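Local coordinates for putative xanthine dehydrogenase YAGS fad-binding subunit (Escherichia coli, PDB 5G5G), which probably serves as the molybdenum-cofactor-binding subunit of a periplasmic aldehyde oxidase, holding the molybdenum centre at which aldehydes would be oxidised, at residues Glu9-Gln14 with Gly518-Cys523. Residues are numbered along the deposited sequence; the frame is centred on the assembly and turned at random.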
ATOM      1  N   GLU C   9      -5.569  24.201 -34.731  1.00 23.61           N
ATOM      2  CA  GLU C   9      -4.569  23.213 -35.129  1.00 24.32           C
ATOM      3  C   GLU C   9      -3.216  23.707 -34.701  1.00 22.03           C
ATOM      4  O   GLU C   9      -2.903  24.880 -34.831  1.00 21.87           O
ATOM      5  CB  GLU C   9      -4.534  22.993 -36.651  1.00 28.69           C
ATOM      6  CG  GLU C   9      -5.667  22.099 -37.143  1.00 34.76           C
ATOM      7  CD  GLU C   9      -5.551  21.734 -38.628  1.00 41.53           C
ATOM      8  OE1 GLU C   9      -4.418  21.544 -39.163  1.00 46.50           O
ATOM      9  OE2 GLU C   9      -6.614  21.652 -39.257  1.00 47.65           O
ATOM     10  N   ASN C  10      -2.390  22.813 -34.209  1.00 19.71           N
ATOM     11  CA  ASN C  10      -1.037  23.185 -33.802  1.00 19.06           C
ATOM     12  C   ASN C  10      -0.146  21.949 -33.941  1.00 18.17           C
ATOM     13  O   ASN C  10      -0.650  20.892 -34.310  1.00 17.47           O
ATOM     14  CB  ASN C  10      -1.066  23.801 -32.362  1.00 18.95           C
ATOM     15  CG  ASN C  10      -1.441  22.810 -31.283  1.00 18.04           C
ATOM     16  OD1 ASN C  10      -1.059  21.646 -31.325  1.00 17.31           O
ATOM     17  ND2 ASN C  10      -2.125  23.303 -30.246  1.00 18.21           N
ATOM     18  N   PRO C  11       1.162  22.064 -33.696  1.00 18.31           N
ATOM     19  CA  PRO C  11       2.073  20.937 -34.009  1.00 18.33           C
ATOM     20  C   PRO C  11       1.791  19.631 -33.288  1.00 17.31           C
ATOM     21  O   PRO C  11       2.159  18.568 -33.803  1.00 17.69           O
ATOM     22  CB  PRO C  11       3.461  21.489 -33.639  1.00 18.54           C
ATOM     23  CG  PRO C  11       3.316  22.962 -33.901  1.00 19.16           C
ATOM     24  CD  PRO C  11       1.920  23.284 -33.389  1.00 19.01           C
ATOM     25  N   ILE C  12       1.164  19.684 -32.101  1.00 16.63           N
ATOM     26  CA  ILE C  12       0.919  18.510 -31.331  1.00 15.69           C
ATOM     27  C   ILE C  12      -0.043  17.610 -32.068  1.00 15.72           C
ATOM     28  O   ILE C  12       0.064  16.395 -31.952  1.00 14.72           O
ATOM     29  CB  ILE C  12       0.348  18.821 -29.918  1.00 15.34           C
ATOM     30  CG1 ILE C  12       1.332  19.709 -29.113  1.00 15.27           C
ATOM     31  CG2 ILE C  12       0.035  17.544 -29.139  1.00 14.63           C
ATOM     32  CD1 ILE C  12       2.629  19.069 -28.753  1.00 15.26           C
ATOM     33  N   ASP C  13      -0.938  18.195 -32.866  1.00 16.28           N
ATOM     34  CA  ASP C  13      -1.877  17.415 -33.712  1.00 16.87           C
ATOM     35  C   ASP C  13      -1.253  16.380 -34.665  1.00 16.84           C
ATOM     36  O   ASP C  13      -1.946  15.473 -35.125  1.00 16.73           O
ATOM     37  CB  ASP C  13      -2.753  18.330 -34.538  1.00 18.19           C
ATOM     38  CG  ASP C  13      -3.750  19.149 -33.686  1.00 19.01           C
ATOM     39  OD1 ASP C  13      -4.230  18.710 -32.632  1.00 18.89           O
ATOM     40  OD2 ASP C  13      -4.134  20.213 -34.227  1.00 22.52           O
ATOM     41  N   GLN C  14       0.031  16.540 -34.988  1.00 17.01           N
ATOM     42  CA  GLN C  14       0.733  15.598 -35.861  1.00 17.36           C
ATOM     43  C   GLN C  14       0.802  14.189 -35.223  1.00 16.15           C
ATOM     44  O   GLN C  14       0.834  13.170 -35.945  1.00 15.97           O
ATOM     45  CB  GLN C  14       2.147  16.078 -36.135  1.00 18.66           C
ATOM     46  CG  GLN C  14       2.247  17.391 -36.893  1.00 20.27           C
ATOM     47  CD  GLN C  14       3.679  17.884 -36.992  1.00 20.79           C
ATOM     48  OE1 GLN C  14       4.326  17.703 -38.006  1.00 22.35           O
ATOM     49  NE2 GLN C  14       4.186  18.483 -35.931  1.00 20.76           N
ATOM     50  N   GLY C 518       3.180  23.846 -20.535  1.00 13.18           N
ATOM     51  CA  GLY C 518       4.269  24.816 -20.351  1.00 13.63           C
ATOM     52  C   GLY C 518       5.442  24.475 -21.262  1.00 13.84           C
ATOM     53  O   GLY C 518       6.109  25.353 -21.772  1.00 14.43           O
ATOM     54  N   VAL C 519       5.693  23.184 -21.476  1.00 13.61           N
ATOM     55  CA  VAL C 519       6.722  22.781 -22.447  1.00 14.37           C
ATOM     56  C   VAL C 519       6.310  23.220 -23.855  1.00 14.61           C
ATOM     57  O   VAL C 519       7.125  23.808 -24.600  1.00 15.19           O
ATOM     58  CB  VAL C 519       7.032  21.237 -22.356  1.00 13.72           C
ATOM     59  CG1 VAL C 519       7.893  20.771 -23.541  1.00 14.38           C
ATOM     60  CG2 VAL C 519       7.668  20.917 -21.040  1.00 13.81           C
ATOM     61  N   TYR C 520       5.032  23.071 -24.184  1.00 14.67           N
ATOM     62  CA  TYR C 520       4.488  23.611 -25.428  1.00 15.25           C
ATOM     63  C   TYR C 520       4.837  25.097 -25.593  1.00 15.86           C
ATOM     64  O   TYR C 520       5.342  25.534 -26.643  1.00 15.83           O
ATOM     65  CB  TYR C 520       2.965  23.394 -25.497  1.00 15.30           C
ATOM     66  CG  TYR C 520       2.314  23.950 -26.732  1.00 16.30           C
ATOM     67  CD1 TYR C 520       1.968  25.308 -26.832  1.00 16.98           C
ATOM     68  CD2 TYR C 520       2.106  23.134 -27.849  1.00 16.72           C
ATOM     69  CE1 TYR C 520       1.401  25.827 -27.977  1.00 18.01           C
ATOM     70  CE2 TYR C 520       1.523  23.642 -28.997  1.00 17.61           C
ATOM     71  CZ  TYR C 520       1.180  24.992 -29.062  1.00 18.38           C
ATOM     72  OH  TYR C 520       0.616  25.489 -30.218  1.00 20.19           O
ATOM     73  N   ALA C 521       4.593  25.869 -24.539  1.00 15.65           N
ATOM     74  CA  ALA C 521       4.829  27.307 -24.584  1.00 16.01           C
ATOM     75  C   ALA C 521       6.296  27.596 -24.803  1.00 16.43           C
ATOM     76  O   ALA C 521       6.638  28.413 -25.660  1.00 16.82           O
ATOM     77  CB  ALA C 521       4.326  27.943 -23.313  1.00 16.15           C
ATOM     78  N   ALA C 522       7.161  26.889 -24.072  1.00 15.94           N
ATOM     79  CA  ALA C 522       8.619  27.071 -24.210  1.00 16.88           C
ATOM     80  C   ALA C 522       9.095  26.656 -25.627  1.00 17.49           C
ATOM     81  O   ALA C 522       9.870  27.368 -26.262  1.00 18.02           O
ATOM     82  CB  ALA C 522       9.389  26.357 -23.123  1.00 16.71           C
ATOM     83  N   CYS C 523       8.553  25.551 -26.132  1.00 17.65           N
ATOM     84  CA  CYS C 523       8.928  25.080 -27.440  1.00 18.54           C
ATOM     85  C   CYS C 523       8.458  26.022 -28.549  1.00 19.25           C
ATOM     86  O   CYS C 523       9.140  26.122 -29.559  1.00 19.48           O
ATOM     87  CB  CYS C 523       8.454  23.652 -27.701  1.00 18.38           C
ATOM     88  SG  CYS C 523       9.297  22.414 -26.727  1.00 18.42           S
TER
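The ring of Tyr-520 turns its CD2 edge to Ile-12, whose CG1 lies near the ring plane, 3.7 Å from CD2, while the flat amide of Asn-10 comes in at a slant, its plane 49° from that of the ring. These groups join an Asx turn, which opens the 3-10 segment 11-14 in the N-terminal loop, to helix 511-534 of the molybdopterin-binding region. With CG anti to the backbone N (chi1 179°), Tyr-520 extends its ring from the helix to the loop. Tyr-520 OH sits 3.2 Å from Asn-10 CB, and Tyr-520 CE2 lies 3.8 Å from Asn-10 CG. Pro-11 touches more loosely, bringing CD near the hydroxyl. The Asn-10 amide is held at both ends: OD1 accepts from Ile-12 N at 3.1 Å, and ND2 donates to the carbonyl of Pro-684, a residue that also packs on Tyr-520. Replacing Asn-10 with alanine would keep CB but is likely to leave Ile-12 N without this acceptor and the Pro-684 carbonyl without this donor. Asn-10 N also donates to Asp-13 OD2 from above the carboxylate plane, and the other oxygen of Asp-13 forms salt bridges with Arg-615 and Lys-686. The Gln-14 side chain turns back to Pro-11, NE2 donating to a lone pair of Pro-11 O at 2.9 Å, with that oxygen lying in the plane of the glutamine amide.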